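Local coordinates for haloacid dehalogenase-like hydrolase (Bacteroides thetaiotaomicron, PDB 4JB3), which removes the phosphate from D-ribitol 5-phosphate and D-ribitol 1-phosphate, and also from 5-amino-6-(5-phospho-D-ribitylamino)uracil, as a magnesium-dependent phosphatase of the HAD-like superfamily, at residues A[70-75]-A[131-136]. Numbering follows the deposited sequence.
Sequences ELEEGK and NTNPFV
Glu72, in the last turn of helix 66-72, reaches across to Asn133, the N-cap of helix 134-140, just beyond strand 125-130 of the parallel sheet in this Rossmannoid HAD fold. The loop from that strand, the second sheet strand along the chain, lies close to the metal site: the side chain of Asn131 is about 6 Å from that of Asp30, the nucleophile by similarity, which here binds sodium.

The polar link is one hydrogen bond, from Asn133 ND2 to Glu72 OE2 (2.8 Å, N-H...O angle 154°). The carboxylate accepts with the anti lone pair of OE2, close to the amide plane of Asn133. A bend at chi2 (-143°) lays the Glu72 chain over the backbone of Thr132, and Glu72 CA makes a CH...O contact with Thr132 O at 3.4 Å. The other oxygen, Glu72 OE1, lies 3.7 Å from Asn131 CB and forms a hydrogen bond with glycerol that probably came from the crystallisation liquor. Asn131 turns its amide to other loops, where OD1 accepts from Lys169 N and ND2 donates to Tyr62 O.

Leu71 provides the apolar half. With CG anti to the backbone N (chi1 174°), Leu71 CD2 packs on Asn133 CB at 3.6 Å. The same methyl meets the Phe135 ring at its edge, in the ring plane, 3.9 Å from Phe135 CD2, while Leu71 CD1 approaches the Pro134 ring. Trp102 of helix 95-103 touches Leu71 and Glu72 and lies nearly parallel to the Phe135 ring.

Asn133 uses both ends of its amide: while ND2 holds Glu72, Asn133 OD1 caps the new helix by accepting weakly from Phe135 N and, at 3.1 Å, from Val136 N, with the Val136 donor lying above the carbonyl plane.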
loop_
_atom_site.group_PDB
_atom_site.type_symbol
_atom_site.label_atom_id
_atom_site.label_comp_id
_atom_site.label_asym_id
_atom_site.label_seq_id
_atom_site.Cartn_x
_atom_site.Cartn_y
_atom_site.Cartn_z
ATOM N N GLU A 70 4.249 -4.436 14.935
ATOM C CA GLU A 70 3.790 -5.776 15.273
ATOM C C GLU A 70 2.463 -6.096 14.596
ATOM O O GLU A 70 2.266 -7.206 14.097
ATOM C CB GLU A 70 3.714 -5.981 16.796
ATOM C CG GLU A 70 5.081 -6.115 17.442
ATOM C CD GLU A 70 5.032 -6.040 18.951
ATOM O OE1 GLU A 70 3.922 -5.950 19.504
ATOM O OE2 GLU A 70 6.107 -6.062 19.586
ATOM N N LEU A 71 1.557 -5.121 14.553
ATOM C CA LEU A 71 0.292 -5.300 13.853
ATOM C C LEU A 71 0.531 -5.512 12.362
ATOM O O LEU A 71 -0.023 -6.441 11.757
ATOM C CB LEU A 71 -0.616 -4.086 14.063
ATOM C CG LEU A 71 -1.918 -4.099 13.259
ATOM C CD1 LEU A 71 -2.866 -5.162 13.837
ATOM C CD2 LEU A 71 -2.553 -2.712 13.227
ATOM N N GLU A 72 1.396 -4.701 11.768
ATOM C CA GLU A 72 1.615 -4.802 10.325
ATOM C C GLU A 72 2.436 -6.027 9.922
ATOM O O GLU A 72 2.493 -6.376 8.742
ATOM C CB GLU A 72 2.166 -3.486 9.760
ATOM C CG GLU A 72 1.181 -2.337 10.022
ATOM C CD GLU A 72 1.095 -1.324 8.900
ATOM O OE1 GLU A 72 2.136 -0.970 8.293
ATOM O OE2 GLU A 72 -0.044 -0.867 8.622
ATOM N N GLU A 73 3.039 -6.697 10.896
ATOM C CA GLU A 73 3.741 -7.959 10.630
ATOM C C GLU A 73 2.940 -9.188 11.052
ATOM O O GLU A 73 3.416 -10.317 10.919
ATOM C CB GLU A 73 5.114 -7.965 11.304
ATOM C CG GLU A 73 6.044 -6.963 10.676
ATOM C CD GLU A 73 7.394 -6.863 11.338
ATOM O OE1 GLU A 73 7.645 -7.564 12.347
ATOM O OE2 GLU A 73 8.219 -6.071 10.839
ATOM N N GLY A 74 1.737 -8.966 11.569
ATOM C CA GLY A 74 0.887 -10.067 11.983
ATOM C C GLY A 74 1.286 -10.678 13.313
ATOM O O GLY A 74 0.777 -11.737 13.677
ATOM N N LYS A 75 2.189 -10.017 14.037
ATOM C CA LYS A 75 2.645 -10.525 15.329
ATOM C C LYS A 75 1.654 -10.181 16.427
ATOM O O LYS A 75 1.591 -10.861 17.459
ATOM C CB LYS A 75 4.032 -9.981 15.645
ATOM C CG LYS A 75 5.080 -10.466 14.659
ATOM C CD LYS A 75 6.460 -9.922 14.983
ATOM C CE LYS A 75 7.493 -10.457 13.999
ATOM N NZ LYS A 75 8.877 -10.032 14.348
ATOM N N ASN A 131 2.863 -2.793 3.067
ATOM C CA ASN A 131 2.740 -2.768 4.511
ATOM C C ASN A 131 1.353 -2.295 4.880
ATOM O O ASN A 131 0.963 -1.151 4.596
ATOM C CB ASN A 131 3.750 -1.806 5.123
ATOM C CG ASN A 131 5.163 -2.284 4.987
ATOM O OD1 ASN A 131 5.415 -3.423 4.593
ATOM N ND2 ASN A 131 6.108 -1.413 5.319
ATOM N N THR A 132 0.601 -3.175 5.519
ATOM C CA THR A 132 -0.760 -2.841 5.862
ATOM C C THR A 132 -1.238 -3.706 7.015
ATOM O O THR A 132 -0.442 -4.393 7.655
ATOM C CB THR A 132 -1.682 -2.902 4.602
ATOM O OG1 THR A 132 -2.945 -2.284 4.884
ATOM C CG2 THR A 132 -1.882 -4.335 4.123
ATOM N N ASN A 133 -2.537 -3.651 7.290
ATOM C CA ASN A 133 -3.088 -4.301 8.457
ATOM C C ASN A 133 -4.564 -4.592 8.232
ATOM O O ASN A 133 -5.157 -4.060 7.289
ATOM C CB ASN A 133 -2.828 -3.440 9.701
ATOM C CG ASN A 133 -3.525 -2.111 9.645
ATOM O OD1 ASN A 133 -4.751 -2.038 9.731
ATOM N ND2 ASN A 133 -2.748 -1.043 9.503
ATOM N N PRO A 134 -5.156 -5.454 9.072
ATOM C CA PRO A 134 -6.561 -5.836 8.886
ATOM C C PRO A 134 -7.551 -4.684 8.972
ATOM O O PRO A 134 -8.615 -4.763 8.345
ATOM C CB PRO A 134 -6.808 -6.820 10.032
ATOM C CG PRO A 134 -5.470 -7.399 10.322
ATOM C CD PRO A 134 -4.496 -6.275 10.106
ATOM N N PHE A 135 -7.234 -3.635 9.727
ATOM C CA PHE A 135 -8.173 -2.522 9.818
ATOM C C PHE A 135 -8.307 -1.850 8.462
ATOM O O PHE A 135 -9.422 -1.606 7.971
ATOM C CB PHE A 135 -7.714 -1.492 10.849
ATOM C CG PHE A 135 -7.672 -2.013 12.252
ATOM C CD1 PHE A 135 -8.828 -2.075 13.027
ATOM C CD2 PHE A 135 -6.469 -2.415 12.814
ATOM C CE1 PHE A 135 -8.789 -2.557 14.337
ATOM C CE2 PHE A 135 -6.418 -2.894 14.131
ATOM C CZ PHE A 135 -7.585 -2.972 14.887
ATOM N N VAL A 136 -7.169 -1.529 7.863
ATOM C CA VAL A 136 -7.162 -0.866 6.567
ATOM C C VAL A 136 -7.754 -1.767 5.482
ATOM O O VAL A 136 -8.561 -1.325 4.662
ATOM C CB VAL A 136 -5.742 -0.421 6.193
ATOM C CG1 VAL A 136 -5.701 0.185 4.777
ATOM C CG2 VAL A 136 -5.222 0.582 7.232
#